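Local coordinates for protein glycerophosphodiester phosphodiesterase (Cytophaga hutchinsonii ATCC 33406, PDB 3CH0) that belongs to the glycerophosphodiester phosphodiesterase family and folds as a TIM barrel, a ring of mostly parallel strands wrapped in helices, at residues K205-L210 and L235-I240; L196-G201 and I240-N245. All coordinates share one frame; numbering follows the deposited sequence. Where two conformers were deposited one is given.

Interaction 1 (K205-L210 and L235-I240); sequences KQLEKL and LGMRVI. With EDO (1,2-ethanediol), chain R; EDO (1,2-ethanediol), chain F.
Leu207 overlaps the ends of two side chains at once, reaching tip to tip toward Leu235 and the selenomethionine Met237. One methyl does most of the work: Leu207 CD1 lies 3.4 Å from Leu235 CD1, tighter than two methyl groups usually sit, and 3.6 Å from Met237 CE. The second methyl, Leu207 CD2, lies 3.9 Å from Met237 SE, leaving the Leu207 fork astride the end of the Met237 chain. A bend at chi3 (-71°) turns that CE methyl back toward Leu235 and Leu207. No hydrogen bond crosses here; the join is wholly apolar. In the TIM barrel it ties helix 203-207 to the turn that leads from helix 226-234 into the barrel strand 238-239. Gly236, with positive phi (87°), closes the C-terminal end of helix 226-234 in a Schellman motif. Leu207 also rests on Tyr217 of strand 216-219. A type I beta turn from Leu207 to Leu210 carries the other segment onward, closed by Leu210 N to Leu207 O at 3.1 Å. Alongside it, Lys209 NZ donates to Gln206 OE1 at 2.7 Å from above the carbonyl plane, and ethanediol R gives a hydrogen bond to Glu208 O.

Interaction 2 (L196-G201 and I240-N245); sequences LVETKG and IPWTVN. With EDO (1,2-ethanediol), chain E; EDO (1,2-ethanediol), chain H; EDO (1,2-ethanediol), chain D.
Trp242 carries the whole contact: Leu196 CD2 comes obliquely from one side of the indole plane, Val197 O from the other, and Glu198 CB meets the edge. The apolar part begins at the pyrrole end, where Leu196 CD2 lies 3.4 Å from Trp242 NE1 and 3.8 Å from Trp242 CD1. At the far end of the six-membered ring, Glu198 CB lies in the ring plane, 3.9 Å from Trp242 CH2. The Glu198 carboxylate, tilted 60° from the indole, brings OE1 to the same carbon. With chi1 at 52°, Trp242 CG sits between its own backbone N and carbonyl carbon, and the indole extends from there toward segment 196-201.

A backbone carbonyl also meets a ring carbon: Val197 O stands obliquely 3.6 Å from Trp242 CZ2, although the Val197 side chain points away.

Hydrogen bonds do not run directly between the two segments. The indole N-H is spent on Ser218 O, in the strand lying between them, which probably limits rotation of the ring. Ethanediol molecules take up backbone groups around the contact: Thr243 N donates almost straight (178°) to O1 of ethanediol E at 3.1 Å, Asn245 N donates to O2 of ethanediol H at 2.9 Å, and O1 of ethanediol D donates to Glu198 O at 2.7 Å. The peptide bond between Trp242 and Thr243 is cis. Farther along, Asn245 hydrogen-bonds Asp264 and Thr263, anchoring the loop beside strand 260-263.

Citric acid and glycerol, probably both from the crystallisation liquor, lie close to the Trp242 side chain, consistent with a pocket. Loops after strands 192-197 and 238-239 thus come together over the C-terminal end of the barrel strands, the end where TIM barrels place their active sites.

How the interactions relate
Interactions 1 and 2 share Ile240 and belong to the same part of the barrel, their centres about 12 Å apart. Interaction 2 sits nearer the middle of the chain, about 12 Å from its centre against about 18 Å for interaction 1, yet each mixes buried and exposed residues. Strand 192-197 is followed, after a short loop, by helix 203-207, so one continuous piece of chain supplies a partner to both; Gln206 NE2 and Thr199 OG1, 3.0 Å apart, probably hydrogen-bond across the join. Chemically they part company: interaction 1 gathers apolar side-chain ends between a helix and the connection into a barrel strand, whereas interaction 2 sets a single indole against a strand end, with citric acid and glycerol nearby.

Interaction 1 (K205-L210 and L235-I240)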
loop_
_atom_site.group_PDB
_atom_site.type_symbol
_atom_site.label_atom_id
_atom_site.label_comp_id
_atom_site.label_asym_id
_atom_site.label_seq_id
_atom_site.Cartn_x
_atom_site.Cartn_y
_atom_site.Cartn_z
ATOM N N LYS A 205 4.675 20.194 12.419
ATOM C CA LYS A 205 5.088 19.221 13.435
ATOM C C LYS A 205 5.201 17.765 12.886
ATOM O O LYS A 205 5.963 16.951 13.424
ATOM C CB LYS A 205 4.180 19.247 14.671
ATOM C CG LYS A 205 4.300 20.494 15.559
ATOM C CD LYS A 205 5.597 20.540 16.351
ATOM C CE LYS A 205 5.580 21.690 17.377
ATOM N NZ LYS A 205 4.348 21.675 18.237
ATOM N N GLN A 206 4.427 17.440 11.854
ATOM C CA GLN A 206 4.570 16.135 11.210
ATOM C C GLN A 206 5.887 16.119 10.414
ATOM O O GLN A 206 6.607 15.151 10.463
ATOM C CB GLN A 206 3.382 15.807 10.280
ATOM C CG GLN A 206 2.026 15.688 11.013
ATOM C CD GLN A 206 1.943 14.555 12.033
ATOM O OE1 GLN A 206 2.912 13.848 12.301
ATOM N NE2 GLN A 206 0.752 14.313 12.530
ATOM N N LEU A 207 6.163 17.185 9.670
ATOM C CA LEU A 207 7.328 17.194 8.833
ATOM C C LEU A 207 8.617 17.269 9.638
ATOM O O LEU A 207 9.646 16.753 9.182
ATOM C CB LEU A 207 7.255 18.332 7.818
ATOM C CG LEU A 207 6.168 18.250 6.743
ATOM C CD1 LEU A 207 6.066 19.487 5.860
ATOM C CD2 LEU A 207 6.325 16.985 5.886
ATOM N N GLU A 208 8.554 17.838 10.842
ATOM C CA GLU A 208 9.735 17.895 11.703
ATOM C C GLU A 208 10.178 16.531 12.222
ATOM O O GLU A 208 11.307 16.385 12.729
ATOM C CB GLU A 208 9.518 18.879 12.872
ATOM C CG GLU A 208 9.589 20.302 12.407
ATOM C CD GLU A 208 9.171 21.333 13.446
ATOM O OE1 GLU A 208 8.755 20.948 14.561
ATOM O OE2 GLU A 208 9.278 22.528 13.086
ATOM N N LYS A 209 9.331 15.513 12.049
ATOM C CA LYS A 209 9.657 14.140 12.434
ATOM C C LYS A 209 10.625 13.462 11.438
ATOM O O LYS A 209 11.173 12.400 11.767
ATOM C CB LYS A 209 8.381 13.306 12.579
ATOM C CG LYS A 209 7.462 13.895 13.643
ATOM C CD LYS A 209 6.128 13.181 13.720
ATOM C CE LYS A 209 5.207 13.881 14.723
ATOM N NZ LYS A 209 3.873 13.194 14.706
ATOM N N LEU A 210 10.864 14.089 10.295
ATOM C CA LEU A 210 11.817 13.597 9.284
ATOM C C LEU A 210 12.921 14.621 9.101
ATOM O O LEU A 210 12.696 15.809 9.312
ATOM C CB LEU A 210 11.139 13.391 7.916
ATOM C CG LEU A 210 10.133 12.233 7.821
ATOM C CD1 LEU A 210 9.419 12.302 6.471
ATOM C CD2 LEU A 210 10.790 10.914 8.027
ATOM N N LEU A 235 6.517 23.359 -0.567
ATOM C CA LEU A 235 7.724 22.555 -0.296
ATOM C C LEU A 235 8.075 21.579 -1.417
ATOM O O LEU A 235 9.079 20.856 -1.334
ATOM C CB LEU A 235 7.564 21.800 1.035
ATOM C CG LEU A 235 7.549 22.628 2.327
ATOM C CD1 LEU A 235 7.041 21.781 3.499
ATOM C CD2 LEU A 235 8.970 23.231 2.616
ATOM N N GLY A 236 7.253 21.526 -2.448
ATOM C CA GLY A 236 7.529 20.676 -3.581
ATOM C C GLY A 236 6.991 19.249 -3.408
ATOM O O GLY A 236 7.275 18.382 -4.224
HETATM N N MSE A 237 6.154 19.037 -2.386
HETATM C CA MSE A 237 5.528 17.709 -2.144
HETATM C C MSE A 237 4.232 17.590 -2.905
HETATM O O MSE A 237 3.529 18.584 -3.090
HETATM C CB MSE A 237 5.205 17.505 -0.679
HETATM C CG MSE A 237 6.438 17.370 0.132
HETATM SE SE MSE A 237 6.073 16.898 1.948
HETATM C CE MSE A 237 5.357 18.542 2.431
ATOM N N ARG A 238 3.892 16.362 -3.299
ATOM C CA ARG A 238 2.569 16.032 -3.770
ATOM C C ARG A 238 1.784 15.473 -2.594
ATOM O O ARG A 238 2.370 14.956 -1.644
ATOM C CB ARG A 238 2.614 15.014 -4.871
ATOM C CG ARG A 238 3.188 15.716 -6.148
ATOM C CD ARG A 238 3.399 14.817 -7.291
ATOM N NE ARG A 238 4.524 13.945 -7.027
ATOM C CZ ARG A 238 4.446 12.631 -6.794
ATOM N NH1 ARG A 238 3.256 12.016 -6.817
ATOM N NH2 ARG A 238 5.573 11.933 -6.570
ATOM N N VAL A 239 0.489 15.698 -2.635
ATOM C CA VAL A 239 -0.418 15.297 -1.556
ATOM C C VAL A 239 -1.411 14.247 -2.068
ATOM O O VAL A 239 -2.191 14.501 -2.977
ATOM C CB VAL A 239 -1.183 16.491 -0.937
ATOM C CG1 VAL A 239 -2.101 15.983 0.223
ATOM C CG2 VAL A 239 -0.161 17.547 -0.439
ATOM N N ILE A 240 -1.359 13.047 -1.480
ATOM C CA ILE A 240 -2.133 11.889 -1.916
ATOM C C ILE A 240 -2.775 11.211 -0.704
ATOM O O ILE A 240 -2.146 10.383 -0.050
ATOM C CB ILE A 240 -1.277 10.864 -2.698
ATOM C CG1 ILE A 240 -0.574 11.581 -3.866
ATOM C CG2 ILE A 240 -2.126 9.739 -3.233
ATOM C CD1 ILE A 240 0.278 10.665 -4.722
HETATM C C1 EDO R . 14.423 14.327 12.304
HETATM O O1 EDO R . 15.567 15.184 12.255
HETATM C C2 EDO R . 14.152 13.828 13.719
HETATM O O2 EDO R . 13.138 14.625 14.345
HETATM C C1 EDO F . 13.399 19.397 6.826
HETATM O O1 EDO F . 13.675 18.992 5.476
HETATM C C2 EDO F . 12.798 18.227 7.594
HETATM O O2 EDO F . 12.333 18.570 8.911
#

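Interaction 2 (L196-G201 and I240-N245)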
loop_
_atom_site.group_PDB
_atom_site.type_symbol
_atom_site.label_atom_id
_atom_site.label_comp_id
_atom_site.label_asym_id
_atom_site.label_seq_id
_atom_site.Cartn_x
_atom_site.Cartn_y
_atom_site.Cartn_z
ATOM N N LEU A 196 3.450 8.514 5.216
ATOM C CA LEU A 196 2.131 8.213 5.707
ATOM C C LEU A 196 1.953 8.800 7.095
ATOM O O LEU A 196 2.789 8.615 7.979
ATOM C CB LEU A 196 1.875 6.713 5.766
ATOM C CG LEU A 196 1.763 6.006 4.434
ATOM C CD1 LEU A 196 1.860 4.470 4.536
ATOM C CD2 LEU A 196 0.422 6.419 3.805
ATOM N N VAL A 197 0.833 9.512 7.260
ATOM C CA VAL A 197 0.503 10.223 8.492
ATOM C C VAL A 197 -0.926 9.934 8.890
ATOM O O VAL A 197 -1.847 10.067 8.108
ATOM C CB VAL A 197 0.717 11.752 8.349
ATOM C CG1 VAL A 197 0.154 12.470 9.635
ATOM C CG2 VAL A 197 2.196 11.989 8.062
ATOM N N GLU A 198 -1.097 9.547 10.147
ATOM C CA GLU A 198 -2.467 9.337 10.691
ATOM C C GLU A 198 -2.741 10.001 12.052
ATOM O O GLU A 198 -3.801 9.773 12.606
ATOM C CB GLU A 198 -2.811 7.845 10.743
ATOM C CG GLU A 198 -2.052 7.052 11.703
ATOM C CD GLU A 198 -2.487 5.594 11.717
ATOM O OE1 GLU A 198 -3.539 5.259 11.109
ATOM O OE2 GLU A 198 -1.751 4.808 12.348
ATOM N N THR A 199 -1.802 10.759 12.592
ATOM C CA THR A 199 -1.940 11.320 13.935
ATOM C C THR A 199 -2.334 12.790 13.796
ATOM O O THR A 199 -2.127 13.442 12.792
ATOM C CB THR A 199 -0.616 11.172 14.718
ATOM O OG1 THR A 199 0.431 11.698 13.912
ATOM C CG2 THR A 199 -0.339 9.724 15.016
ATOM N N LYS A 200 -2.881 13.297 14.890
ATOM C CA LYS A 200 -3.116 14.704 15.064
ATOM C C LYS A 200 -1.778 15.455 15.063
ATOM O O LYS A 200 -0.809 15.064 15.696
ATOM C CB LYS A 200 -3.897 14.925 16.375
ATOM C CG LYS A 200 -4.221 16.355 16.638
ATOM C CD LYS A 200 -5.219 16.509 17.770
ATOM C CE LYS A 200 -5.796 17.939 17.812
ATOM N NZ LYS A 200 -4.749 18.831 18.314
ATOM N N GLY A 201 -1.790 16.578 14.379
ATOM C CA GLY A 201 -0.626 17.432 14.333
ATOM C C GLY A 201 -0.670 18.431 13.213
ATOM O O GLY A 201 -1.238 18.210 12.124
ATOM N N ILE A 240 -1.359 13.047 -1.480
ATOM C CA ILE A 240 -2.133 11.889 -1.916
ATOM C C ILE A 240 -2.775 11.211 -0.704
ATOM O O ILE A 240 -2.146 10.383 -0.050
ATOM C CB ILE A 240 -1.277 10.864 -2.698
ATOM C CG1 ILE A 240 -0.574 11.581 -3.866
ATOM C CG2 ILE A 240 -2.126 9.739 -3.233
ATOM C CD1 ILE A 240 0.278 10.665 -4.722
ATOM N N PRO A 241 -4.012 11.612 -0.376
ATOM C CA PRO A 241 -4.663 11.054 0.804
ATOM C C PRO A 241 -5.286 9.680 0.594
ATOM O O PRO A 241 -5.491 9.238 -0.538
ATOM C CB PRO A 241 -5.764 12.048 1.121
ATOM C CG PRO A 241 -5.903 12.923 -0.011
ATOM C CD PRO A 241 -4.817 12.669 -1.011
ATOM N N TRP A 242 -5.615 9.072 1.730
ATOM C CA TRP A 242 -6.181 7.722 1.773
ATOM C C TRP A 242 -7.208 7.623 2.886
ATOM O O TRP A 242 -7.180 8.465 3.761
ATOM C CB TRP A 242 -5.056 6.698 2.062
ATOM C CG TRP A 242 -4.216 7.053 3.282
ATOM C CD1 TRP A 242 -3.057 7.791 3.293
ATOM C CD2 TRP A 242 -4.480 6.732 4.655
ATOM N NE1 TRP A 242 -2.580 7.905 4.555
ATOM C CE2 TRP A 242 -3.440 7.280 5.422
ATOM C CE3 TRP A 242 -5.494 6.021 5.325
ATOM C CZ2 TRP A 242 -3.410 7.144 6.819
ATOM C CZ3 TRP A 242 -5.444 5.892 6.710
ATOM C CH2 TRP A 242 -4.393 6.427 7.440
ATOM N N THR A 243 -8.074 6.605 2.885
ATOM C CA THR A 243 -8.461 5.790 1.772
ATOM C C THR A 243 -9.859 6.294 1.447
ATOM O O THR A 243 -10.774 6.224 2.281
ATOM C CB THR A 243 -8.446 4.302 2.152
ATOM O OG1 THR A 243 -7.085 3.915 2.436
ATOM C CG2 THR A 243 -8.960 3.418 1.023
ATOM N N VAL A 244 -10.027 6.808 0.235
ATOM C CA VAL A 244 -11.186 7.613 -0.152
ATOM C C VAL A 244 -12.097 6.843 -1.090
ATOM O O VAL A 244 -11.710 6.516 -2.191
ATOM C CB VAL A 244 -10.764 8.939 -0.741
ATOM C CG1 VAL A 244 -11.974 9.874 -0.824
ATOM C CG2 VAL A 244 -9.602 9.614 0.063
ATOM N N ASN A 245 -13.321 6.522 -0.606
ATOM C CA ASN A 245 -14.134 5.467 -1.201
ATOM C C ASN A 245 -15.501 5.942 -1.722
ATOM O O ASN A 245 -16.372 5.120 -1.991
ATOM C CB ASN A 245 -14.319 4.313 -0.195
ATOM C CG ASN A 245 -13.025 3.497 -0.020
ATOM O OD1 ASN A 245 -12.137 3.640 -0.872
ATOM N ND2 ASN A 245 -12.982 2.606 0.974
HETATM C C1 EDO E . -9.648 7.356 5.842
HETATM O O1 EDO E . -9.365 5.990 5.610
HETATM C C2 EDO E . -10.637 7.528 6.997
HETATM O O2 EDO E . -9.961 7.571 8.253
HETATM C C1 EDO H . -13.208 7.708 4.103
HETATM O O1 EDO H . -14.048 8.821 4.486
HETATM C C2 EDO H . -13.972 6.689 3.250
HETATM O O2 EDO H . -14.383 7.136 1.971
HETATM C C1 EDO D . -6.855 10.647 11.811
HETATM O O1 EDO D . -6.209 10.918 13.067
HETATM C C2 EDO D . -7.983 9.660 12.021
HETATM O O2 EDO D . -8.849 9.513 10.914
#